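PDB 3LWU: succinylglutamate desuccinylase/aspartoacylase from Shewanella frigidimarina, which binds zinc and probably acts as a metal-dependent hydrolase of the succinylglutamate desuccinylase/aspartoacylase family. Local coordinates for residues 197-203 / 259-265; 309-315 / 375-381; 318-324 / 336-342. All blocks are in the same frame, centred on the assembly; numbering follows the deposited sequence.

Contact 1 (197-203 / 259-265); sequences SCKHLYC and FTLELAS
One face of the His200 imidazole is covered by the side chain of Glu262. CB of Glu262 stands 3.4 Å from the centroid of the His200 ring, 14° off its normal, in a CH-pi contact, while the next carbon, CG of Glu262, leans over His200 NE2 at 3.4 Å. At the ring edge, in its plane, His200 ND1 donates a 3.0 Å hydrogen bond to Cys198 O, which fixes the rotation of the imidazole. That carbonyl oxygen is gripped twice, since Ser197 OG reaches it on a lone pair whereas ND1 comes from above the carbonyl plane. The Tyr202 ring stands steeply against the carboxylate of Glu262, the two planes 76° apart and Glu262 OE2 3.5 Å from Tyr202 CE1. A bend in the Glu262 chain (chi2 -76°) takes the carboxylate there. The Phe259 ring receives sulfur at its edge, with Cys203 SG 3.9 Å from Phe259 CE1, and meets Phe214 and Tyr284 edge-to-face. On the side of the sheet turned away from His200 and Tyr202, Leu201 and Leu261 lie side by side, their CD1 atoms 3.7 Å apart. The backbones are antiparallel, with paired hydrogen bonds between His200 and Glu262 and between Tyr202 and Thr260. Beyond the corner at Ala264, Ser265 OG accepts from Ser197 N at 3.0 Å. The zinc ligand His192 touches both Thr260 and Glu262, and His200 NE2 is hydrogen-bonded to an unidentified bound ligand. A strand pair of this kind forms part of the active-site floor in M14-type zinc hydrolases, where a glutamate near the metal serves as general base; Glu262 is probably its counterpart.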
loop_
_atom_site.group_PDB
_atom_site.type_symbol
_atom_site.label_atom_id
_atom_site.label_comp_id
_atom_site.label_asym_id
_atom_site.label_seq_id
_atom_site.Cartn_x
_atom_site.Cartn_y
_atom_site.Cartn_z
ATOM N N SER A 197 17.136 13.866 6.739
ATOM C CA SER A 197 17.079 15.315 6.779
ATOM C C SER A 197 17.815 15.905 7.947
ATOM O O SER A 197 17.905 15.277 8.995
ATOM C CB SER A 197 15.609 15.746 6.843
ATOM O OG SER A 197 15.489 17.147 6.921
ATOM N N CYS A 198 18.341 17.113 7.761
ATOM C CA CYS A 198 18.938 17.870 8.852
ATOM C C CYS A 198 17.839 18.780 9.448
ATOM O O CYS A 198 16.691 18.799 8.929
ATOM C CB CYS A 198 20.122 18.712 8.339
ATOM S SG CYS A 198 19.658 20.154 7.296
ATOM N N LYS A 199 18.163 19.534 10.493
ATOM C CA LYS A 199 17.165 20.358 11.145
ATOM C C LYS A 199 17.000 21.616 10.341
ATOM O O LYS A 199 17.987 22.242 9.970
ATOM C CB LYS A 199 17.556 20.704 12.577
ATOM C CG LYS A 199 17.612 19.504 13.531
ATOM C CD LYS A 199 18.028 19.917 14.919
ATOM C CE LYS A 199 18.390 18.719 15.768
ATOM N NZ LYS A 199 18.546 19.095 17.184
ATOM N N HIS A 200 15.756 21.981 10.048
ATOM C CA HIS A 200 15.492 23.241 9.390
ATOM C C HIS A 200 14.155 23.841 9.830
ATOM O O HIS A 200 13.398 23.188 10.473
ATOM C CB HIS A 200 15.629 23.101 7.852
ATOM C CG HIS A 200 14.747 22.063 7.219
ATOM N ND1 HIS A 200 14.949 20.707 7.371
ATOM C CD2 HIS A 200 13.700 22.189 6.360
ATOM C CE1 HIS A 200 14.036 20.040 6.683
ATOM N NE2 HIS A 200 13.273 20.916 6.039
ATOM N N LEU A 201 13.882 25.087 9.495
ATOM C CA LEU A 201 12.698 25.787 9.969
ATOM C C LEU A 201 11.994 26.557 8.835
ATOM O O LEU A 201 12.630 27.089 7.970
ATOM C CB LEU A 201 13.152 26.793 11.034
ATOM C CG LEU A 201 12.248 27.894 11.586
ATOM C CD1 LEU A 201 11.145 27.241 12.380
ATOM C CD2 LEU A 201 13.037 28.828 12.459
ATOM N N TYR A 202 10.678 26.597 8.851
ATOM C CA TYR A 202 9.924 27.429 7.932
ATOM C C TYR A 202 9.454 28.623 8.739
ATOM O O TYR A 202 8.755 28.444 9.739
ATOM C CB TYR A 202 8.716 26.683 7.422
ATOM C CG TYR A 202 8.999 25.729 6.303
ATOM C CD1 TYR A 202 9.344 24.412 6.561
ATOM C CD2 TYR A 202 8.908 26.125 4.976
ATOM C CE1 TYR A 202 9.577 23.519 5.557
ATOM C CE2 TYR A 202 9.160 25.214 3.945
ATOM C CZ TYR A 202 9.508 23.918 4.262
ATOM O OH TYR A 202 9.749 22.986 3.283
ATOM N N CYS A 203 9.828 29.821 8.319
ATOM C CA CYS A 203 9.570 31.053 9.092
ATOM C C CYS A 203 9.039 32.137 8.189
ATOM O O CYS A 203 9.701 32.505 7.233
ATOM C CB CYS A 203 10.884 31.518 9.694
ATOM S SG CYS A 203 10.819 32.928 10.802
ATOM N N PHE A 259 5.267 28.892 13.099
ATOM C CA PHE A 259 6.490 28.273 12.561
ATOM C C PHE A 259 6.275 26.785 12.355
ATOM O O PHE A 259 5.590 26.147 13.155
ATOM C CB PHE A 259 7.661 28.404 13.549
ATOM C CG PHE A 259 7.829 29.763 14.108
ATOM C CD1 PHE A 259 8.623 30.707 13.460
ATOM C CD2 PHE A 259 7.212 30.116 15.280
ATOM C CE1 PHE A 259 8.757 31.956 13.956
ATOM C CE2 PHE A 259 7.345 31.370 15.770
ATOM C CZ PHE A 259 8.123 32.293 15.122
ATOM N N THR A 260 6.868 26.229 11.291
ATOM C CA THR A 260 6.940 24.764 11.092
ATOM C C THR A 260 8.401 24.376 11.331
ATOM O O THR A 260 9.319 24.854 10.631
ATOM C CB THR A 260 6.487 24.354 9.688
ATOM O OG1 THR A 260 5.123 24.768 9.477
ATOM C CG2 THR A 260 6.621 22.839 9.380
ATOM N N LEU A 261 8.617 23.545 12.347
ATOM C CA LEU A 261 9.943 23.030 12.650
ATOM C C LEU A 261 10.129 21.664 11.981
ATOM O O LEU A 261 9.242 20.835 12.015
ATOM C CB LEU A 261 10.125 22.880 14.154
ATOM C CG LEU A 261 10.383 24.167 14.941
ATOM C CD1 LEU A 261 9.256 25.145 14.751
ATOM C CD2 LEU A 261 10.613 23.815 16.422
ATOM N N GLU A 262 11.272 21.458 11.350
ATOM C CA GLU A 262 11.592 20.179 10.713
ATOM C C GLU A 262 12.750 19.545 11.490
ATOM O O GLU A 262 13.907 19.890 11.301
ATOM C CB GLU A 262 11.942 20.405 9.239
ATOM C CG GLU A 262 10.887 21.190 8.467
ATOM C CD GLU A 262 9.663 20.363 8.113
ATOM O OE1 GLU A 262 9.761 19.103 8.030
ATOM O OE2 GLU A 262 8.621 20.999 7.861
ATOM N N LEU A 263 12.414 18.613 12.366
ATOM C CA LEU A 263 13.330 18.091 13.369
ATOM C C LEU A 263 14.076 16.826 12.888
ATOM O O LEU A 263 13.885 15.719 13.398
ATOM C CB LEU A 263 12.539 17.837 14.643
ATOM C CG LEU A 263 11.793 19.094 15.178
ATOM C CD1 LEU A 263 10.669 18.672 16.118
ATOM C CD2 LEU A 263 12.703 20.097 15.807
ATOM N N ALA A 264 14.957 17.027 11.909
ATOM C CA ALA A 264 15.809 15.957 11.355
ATOM C C ALA A 264 14.967 14.890 10.684
ATOM O O ALA A 264 14.055 15.243 9.986
ATOM C CB ALA A 264 16.802 15.387 12.390
ATOM N N SER A 265 15.287 13.608 10.855
ATOM C CA SER A 265 14.714 12.567 10.011
ATOM C C SER A 265 13.440 11.920 10.582
ATOM O O SER A 265 13.222 11.857 11.802
ATOM C CB SER A 265 15.768 11.500 9.724
ATOM O OG SER A 265 16.941 12.103 9.156
#

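Contact 2 (309-315 / 375-381). With SO4 (sulfate ion), chain D.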
loop_
_atom_site.group_PDB
_atom_site.type_symbol
_atom_site.label_atom_id
_atom_site.label_comp_id
_atom_site.label_asym_id
_atom_site.label_seq_id
_atom_site.Cartn_x
_atom_site.Cartn_y
_atom_site.Cartn_z
ATOM N N ASP A 309 14.516 30.103 -3.458
ATOM C CA ASP A 309 15.860 29.565 -3.669
ATOM C C ASP A 309 16.054 28.121 -3.147
ATOM O O ASP A 309 17.163 27.583 -3.241
ATOM C CB ASP A 309 16.896 30.492 -3.041
ATOM C CG ASP A 309 16.980 31.838 -3.746
ATOM O OD1 ASP A 309 16.774 31.858 -4.964
ATOM O OD2 ASP A 309 17.262 32.871 -3.105
ATOM N N TYR A 310 14.996 27.502 -2.617
ATOM C CA TYR A 310 15.052 26.146 -2.049
ATOM C C TYR A 310 14.503 25.255 -3.149
ATOM O O TYR A 310 13.375 25.463 -3.567
ATOM C CB TYR A 310 14.161 26.079 -0.814
ATOM C CG TYR A 310 14.139 24.795 -0.016
ATOM C CD1 TYR A 310 15.299 24.071 0.234
ATOM C CD2 TYR A 310 12.947 24.346 0.565
ATOM C CE1 TYR A 310 15.273 22.908 0.993
ATOM C CE2 TYR A 310 12.904 23.208 1.320
ATOM C CZ TYR A 310 14.081 22.496 1.558
ATOM O OH TYR A 310 14.036 21.363 2.303
ATOM N N LYS A 311 15.290 24.287 -3.623
ATOM C CA LYS A 311 15.022 23.611 -4.908
ATOM C C LYS A 311 14.978 22.125 -4.770
ATOM O O LYS A 311 15.770 21.526 -4.037
ATOM C CB LYS A 311 16.118 23.949 -5.947
ATOM C CG LYS A 311 16.145 25.424 -6.432
ATOM C CD LYS A 311 14.975 25.718 -7.396
ATOM C CE LYS A 311 15.336 26.787 -8.428
ATOM N NZ LYS A 311 15.231 28.148 -7.820
ATOM N N LYS A 312 14.074 21.508 -5.524
ATOM C CA LYS A 312 13.971 20.068 -5.573
ATOM C C LYS A 312 14.771 19.522 -6.744
ATOM O O LYS A 312 14.526 19.867 -7.887
ATOM C CB LYS A 312 12.538 19.653 -5.779
ATOM C CG LYS A 312 11.556 20.113 -4.744
ATOM C CD LYS A 312 10.138 19.479 -4.978
ATOM C CE LYS A 312 10.172 17.948 -4.971
ATOM N NZ LYS A 312 10.461 17.411 -3.626
ATOM N N PHE A 313 15.710 18.641 -6.467
ATOM C CA PHE A 313 16.445 17.962 -7.537
ATOM C C PHE A 313 15.829 16.583 -7.792
ATOM O O PHE A 313 15.837 15.728 -6.890
ATOM C CB PHE A 313 17.944 17.837 -7.202
ATOM C CG PHE A 313 18.777 17.294 -8.347
ATOM C CD1 PHE A 313 19.112 18.089 -9.416
ATOM C CD2 PHE A 313 19.203 15.984 -8.358
ATOM C CE1 PHE A 313 19.883 17.584 -10.485
ATOM C CE2 PHE A 313 19.974 15.473 -9.427
ATOM C CZ PHE A 313 20.296 16.263 -10.482
ATOM N N HIS A 314 15.318 16.381 -9.009
ATOM C CA HIS A 314 14.688 15.113 -9.428
ATOM C C HIS A 314 15.696 14.235 -10.139
ATOM O O HIS A 314 16.576 14.732 -10.829
ATOM C CB HIS A 314 13.503 15.376 -10.358
ATOM C CG HIS A 314 12.430 16.213 -9.730
ATOM N ND1 HIS A 314 12.375 17.578 -9.881
ATOM C CD2 HIS A 314 11.397 15.883 -8.917
ATOM C CE1 HIS A 314 11.336 18.056 -9.219
ATOM N NE2 HIS A 314 10.722 17.053 -8.626
ATOM N N ALA A 315 15.589 12.923 -9.935
ATOM C CA ALA A 315 16.453 11.981 -10.604
ATOM C C ALA A 315 16.423 12.216 -12.110
ATOM O O ALA A 315 15.370 12.166 -12.716
ATOM C CB ALA A 315 16.069 10.482 -10.234
ATOM N N GLY A 375 12.575 11.063 -12.472
ATOM C CA GLY A 375 11.742 12.035 -11.779
ATOM C C GLY A 375 11.563 11.895 -10.264
ATOM O O GLY A 375 11.025 12.798 -9.645
ATOM N N THR A 376 11.970 10.784 -9.631
ATOM C CA THR A 376 11.840 10.708 -8.193
ATOM C C THR A 376 12.648 11.894 -7.581
ATOM O O THR A 376 13.710 12.237 -8.091
ATOM C CB THR A 376 12.326 9.349 -7.639
ATOM O OG1 THR A 376 11.608 8.281 -8.283
ATOM C CG2 THR A 376 12.103 9.264 -6.140
ATOM N N GLU A 377 12.110 12.547 -6.546
ATOM C CA GLU A 377 12.831 13.596 -5.812
ATOM C C GLU A 377 14.048 12.995 -5.118
ATOM O O GLU A 377 13.884 12.024 -4.414
ATOM C CB GLU A 377 11.932 14.189 -4.740
ATOM C CG GLU A 377 12.582 15.302 -3.883
ATOM C CD GLU A 377 12.183 15.196 -2.397
ATOM O OE1 GLU A 377 12.588 14.195 -1.676
ATOM O OE2 GLU A 377 11.464 16.094 -1.962
ATOM N N LEU A 378 15.254 13.504 -5.372
ATOM C CA LEU A 378 16.465 12.940 -4.762
ATOM C C LEU A 378 16.826 13.755 -3.547
ATOM O O LEU A 378 17.008 13.198 -2.483
ATOM C CB LEU A 378 17.659 12.870 -5.729
ATOM C CG LEU A 378 17.663 11.801 -6.816
ATOM C CD1 LEU A 378 18.908 11.906 -7.687
ATOM C CD2 LEU A 378 17.497 10.425 -6.230
ATOM N N TYR A 379 16.965 15.067 -3.741
ATOM C CA TYR A 379 17.274 16.015 -2.689
ATOM C C TYR A 379 16.439 17.287 -2.794
ATOM O O TYR A 379 15.973 17.688 -3.877
ATOM C CB TYR A 379 18.731 16.505 -2.763
ATOM C CG TYR A 379 19.822 15.652 -2.145
ATOM C CD1 TYR A 379 20.408 14.598 -2.864
ATOM C CD2 TYR A 379 20.369 15.971 -0.890
ATOM C CE1 TYR A 379 21.437 13.842 -2.321
ATOM C CE2 TYR A 379 21.402 15.196 -0.330
ATOM C CZ TYR A 379 21.937 14.135 -1.060
ATOM O OH TYR A 379 22.988 13.374 -0.570
ATOM N N LYS A 380 16.347 17.978 -1.666
ATOM C CA LYS A 380 16.041 19.408 -1.664
ATOM C C LYS A 380 17.260 20.141 -1.141
ATOM O O LYS A 380 17.842 19.728 -0.121
ATOM C CB LYS A 380 14.841 19.724 -0.804
ATOM C CG LYS A 380 13.502 19.192 -1.299
ATOM C CD LYS A 380 12.503 20.196 -0.842
ATOM C CE LYS A 380 11.125 19.725 -0.580
ATOM N NZ LYS A 380 10.488 21.003 -0.073
ATOM N N VAL A 381 17.656 21.199 -1.843
ATOM C CA VAL A 381 18.853 21.919 -1.531
ATOM C C VAL A 381 18.559 23.438 -1.476
ATOM O O VAL A 381 17.731 23.953 -2.227
ATOM C CB VAL A 381 19.966 21.629 -2.566
ATOM C CG1 VAL A 381 20.211 20.092 -2.722
ATOM C CG2 VAL A 381 19.651 22.305 -3.908
HETATM S S SO4 D . 7.214 18.548 -7.897
HETATM O O1 SO4 D . 7.204 19.421 -6.713
HETATM O O2 SO4 D . 8.160 17.441 -7.680
HETATM O O3 SO4 D . 5.857 18.032 -8.143
HETATM O O4 SO4 D . 7.641 19.354 -9.044
#
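Tyr310 and Lys380 cross at about a right angle, the lysine's CD lying 3.7 Å from Tyr310 CZ and its CB 3.6 Å from Tyr310 OH. The tyrosine is turned there by its first torsion (chi1 -176°), CG standing opposite the backbone N, and both Tyr310 OH and Lys380 NZ bond the same oxygen of an unidentified ligand. An alanine at Tyr310 would remove the ring and its hydroxyl, and would probably leave the Lys380 chain free to turn and the ligand short of one partner. Lys312 runs alongside Lys380, pointing the same way, and crosses the Glu377 side chain; their salt bridge is modelled too short, so its geometry is doubtful. His314 NE2 gives a 2.8 Å hydrogen bond to sulfate O2, in the ring plane, while His314 ND1 reaches Phe166 O of the second subunit. On the other face Phe313 and Leu378 lie side by side, with Phe313 CE2 4.1 Å from Leu378 CD1, and Phe166 of the second subunit meets the Phe313 ring edge-to-face. Phe313 O accepts from Leu378 N at 2.8 Å and, weakly, from Tyr379 N: a classic beta bulge in an antiparallel strand pair.

Contact 3 (318-324 / 336-342); sequences AGLIEYC and PLVNILR
Cys324 lays its sulfur against the side-chain amide of Asn339, and with Leu320 these two residues have the most surface buried here. Backbone N of Cys324 also donates a weak bond to Leu337 O at 3.1 Å, closing the end of the ladder. Asn339 exchanges two backbone hydrogen bonds with Glu322, and its side chain continues onto Tyr352 and Ala354 of the next strand. Leu320 is likewise doubly bonded to Leu341, and its CB sits 4.2 Å from Leu341 CB; both leucines turn to the third subunit, packing on its Asn70 and Tyr74. On the opposite face Ile321 straddles two partners: CG2 of Ile321 is 3.8 Å from Val338 CG1, and CD1 of Ile321, placed by a chi2 of -65°, is 3.7 Å from Ile340 CG1. At the far end Arg342 NH1 donates to Ala318 O at 2.9 Å, coming from above the carbonyl plane; a side chain on Gly319 would collide with Ile340 CG2 and Arg342 CD. The buried guanidinium also forms salt bridges with Asp344 of its own chain and Glu32 of the second subunit, so its charge is probably well balanced, while the face carrying Ile321, Val338, Ile340 and Tyr323 is held by apolar contact.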
loop_
_atom_site.group_PDB
_atom_site.type_symbol
_atom_site.label_atom_id
_atom_site.label_comp_id
_atom_site.label_asym_id
_atom_site.label_seq_id
_atom_site.Cartn_x
_atom_site.Cartn_y
_atom_site.Cartn_z
ATOM N N ALA A 318 16.525 6.754 -13.876
ATOM C CA ALA A 318 16.209 5.815 -12.855
ATOM C C ALA A 318 17.507 5.100 -12.444
ATOM O O ALA A 318 18.445 5.007 -13.253
ATOM C CB ALA A 318 15.147 4.765 -13.398
ATOM N N GLY A 319 17.539 4.563 -11.226
ATOM C CA GLY A 319 18.581 3.619 -10.855
ATOM C C GLY A 319 18.680 3.399 -9.356
ATOM O O GLY A 319 17.751 3.682 -8.615
ATOM N N LEU A 320 19.804 2.859 -8.916
ATOM C CA LEU A 320 20.092 2.700 -7.504
ATOM C C LEU A 320 21.030 3.826 -7.081
ATOM O O LEU A 320 21.961 4.162 -7.807
ATOM C CB LEU A 320 20.720 1.336 -7.271
ATOM C CG LEU A 320 19.849 0.166 -7.680
ATOM C CD1 LEU A 320 20.538 -1.211 -7.387
ATOM C CD2 LEU A 320 18.495 0.294 -6.973
ATOM N N ILE A 321 20.755 4.414 -5.916
ATOM C CA ILE A 321 21.340 5.643 -5.501
ATOM C C ILE A 321 22.191 5.567 -4.234
ATOM O O ILE A 321 21.740 5.089 -3.179
ATOM C CB ILE A 321 20.250 6.688 -5.244
ATOM C CG1 ILE A 321 19.379 6.848 -6.488
ATOM C CG2 ILE A 321 20.903 8.071 -4.882
ATOM C CD1 ILE A 321 20.145 7.418 -7.671
ATOM N N GLU A 322 23.421 6.072 -4.377
ATOM C CA GLU A 322 24.256 6.379 -3.230
ATOM C C GLU A 322 24.255 7.892 -2.985
ATOM O O GLU A 322 24.558 8.694 -3.868
ATOM C CB GLU A 322 25.695 5.850 -3.379
ATOM C CG GLU A 322 26.507 6.032 -2.075
ATOM C CD GLU A 322 27.774 5.192 -2.003
ATOM O OE1 GLU A 322 27.943 4.249 -2.799
ATOM O OE2 GLU A 322 28.608 5.490 -1.134
ATOM N N TYR A 323 23.855 8.266 -1.770
ATOM C CA TYR A 323 23.699 9.660 -1.377
ATOM C C TYR A 323 25.038 10.133 -0.843
ATOM O O TYR A 323 25.374 9.822 0.268
ATOM C CB TYR A 323 22.558 9.816 -0.338
ATOM C CG TYR A 323 21.213 9.440 -0.945
ATOM C CD1 TYR A 323 20.508 10.331 -1.725
ATOM C CD2 TYR A 323 20.681 8.167 -0.773
ATOM C CE1 TYR A 323 19.308 9.982 -2.316
ATOM C CE2 TYR A 323 19.508 7.810 -1.362
ATOM C CZ TYR A 323 18.821 8.712 -2.136
ATOM O OH TYR A 323 17.647 8.329 -2.749
ATOM N N CYS A 324 25.826 10.820 -1.660
ATOM C CA CYS A 324 27.160 11.252 -1.261
ATOM C C CYS A 324 27.139 12.508 -0.428
ATOM O O CYS A 324 27.947 12.663 0.458
ATOM C CB CYS A 324 28.030 11.536 -2.493
ATOM S SG CYS A 324 28.160 10.141 -3.524
ATOM N N PRO A 336 30.153 15.802 -5.829
ATOM C CA PRO A 336 29.053 14.886 -6.114
ATOM C C PRO A 336 27.889 14.967 -5.113
ATOM O O PRO A 336 28.081 15.044 -3.901
ATOM C CB PRO A 336 29.729 13.495 -6.093
ATOM C CG PRO A 336 30.842 13.620 -5.129
ATOM C CD PRO A 336 31.362 15.079 -5.378
ATOM N N LEU A 337 26.690 15.024 -5.651
ATOM C CA LEU A 337 25.482 14.959 -4.876
ATOM C C LEU A 337 25.080 13.488 -4.674
ATOM O O LEU A 337 24.898 13.049 -3.554
ATOM C CB LEU A 337 24.365 15.697 -5.607
ATOM C CG LEU A 337 23.049 15.831 -4.860
ATOM C CD1 LEU A 337 23.149 16.983 -3.804
ATOM C CD2 LEU A 337 21.921 16.087 -5.887
ATOM N N VAL A 338 24.927 12.758 -5.779
ATOM C CA VAL A 338 24.683 11.298 -5.741
ATOM C C VAL A 338 25.556 10.574 -6.765
ATOM O O VAL A 338 26.070 11.191 -7.714
ATOM C CB VAL A 338 23.221 10.933 -6.057
ATOM C CG1 VAL A 338 22.289 11.604 -5.088
ATOM C CG2 VAL A 338 22.866 11.243 -7.487
ATOM N N ASN A 339 25.749 9.281 -6.550
ATOM C CA ASN A 339 26.169 8.378 -7.605
ATOM C C ASN A 339 24.984 7.497 -7.974
ATOM O O ASN A 339 24.270 7.021 -7.113
ATOM C CB ASN A 339 27.370 7.550 -7.155
ATOM C CG ASN A 339 28.558 8.431 -6.736
ATOM O OD1 ASN A 339 28.893 9.362 -7.433
ATOM N ND2 ASN A 339 29.184 8.126 -5.614
ATOM N N ILE A 340 24.764 7.294 -9.260
ATOM C CA ILE A 340 23.742 6.370 -9.723
ATOM C C ILE A 340 24.399 5.103 -10.233
ATOM O O ILE A 340 25.261 5.152 -11.103
ATOM C CB ILE A 340 22.930 6.993 -10.867
ATOM C CG1 ILE A 340 22.404 8.378 -10.458
ATOM C CG2 ILE A 340 21.786 6.071 -11.270
ATOM C CD1 ILE A 340 21.521 9.043 -11.539
ATOM N N LEU A 341 23.981 3.980 -9.674
ATOM C CA LEU A 341 24.413 2.666 -10.100
ATOM C C LEU A 341 23.338 2.085 -11.015
ATOM O O LEU A 341 22.162 2.028 -10.642
ATOM C CB LEU A 341 24.615 1.756 -8.883
ATOM C CG LEU A 341 24.906 0.252 -9.130
ATOM C CD1 LEU A 341 26.221 0.110 -9.849
ATOM C CD2 LEU A 341 24.901 -0.581 -7.804
ATOM N N ARG A 342 23.755 1.645 -12.191
ATOM C CA ARG A 342 22.883 0.941 -13.122
ATOM C C ARG A 342 23.518 -0.401 -13.508
ATOM O O ARG A 342 24.201 -0.539 -14.546
ATOM C CB ARG A 342 22.601 1.819 -14.350
ATOM C CG ARG A 342 21.646 3.011 -14.073
ATOM C CD ARG A 342 20.225 2.492 -13.828
ATOM N NE ARG A 342 19.754 1.888 -15.071
ATOM C CZ ARG A 342 19.163 2.556 -16.062
ATOM N NH1 ARG A 342 18.844 3.824 -15.916
ATOM N NH2 ARG A 342 18.857 1.929 -17.180
#

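Overall arrangement
The three antiparallel pairs lead outward from the zinc site. Contact 1 lies closest to it, with the Glu262 side chain about 5 Å from the zinc ion; in contact 2 the side chain of Lys380 is about 10 Å from the zinc ion, and contact 3 is remote from it. Centres of contacts 1 and 2 are about 17 Å apart, and they meet where Tyr202 OH lies 3.7 Å from Tyr310 CE2, side chains of both lining the pocket of the unidentified ligand. Contacts 2 and 3, centres about 13 Å apart, join through Tyr379, whose CD1 is 3.5 Å from Leu337 CG. Contacts 1 and 3 do not touch. The second subunit reaches both contacts 2 and 3.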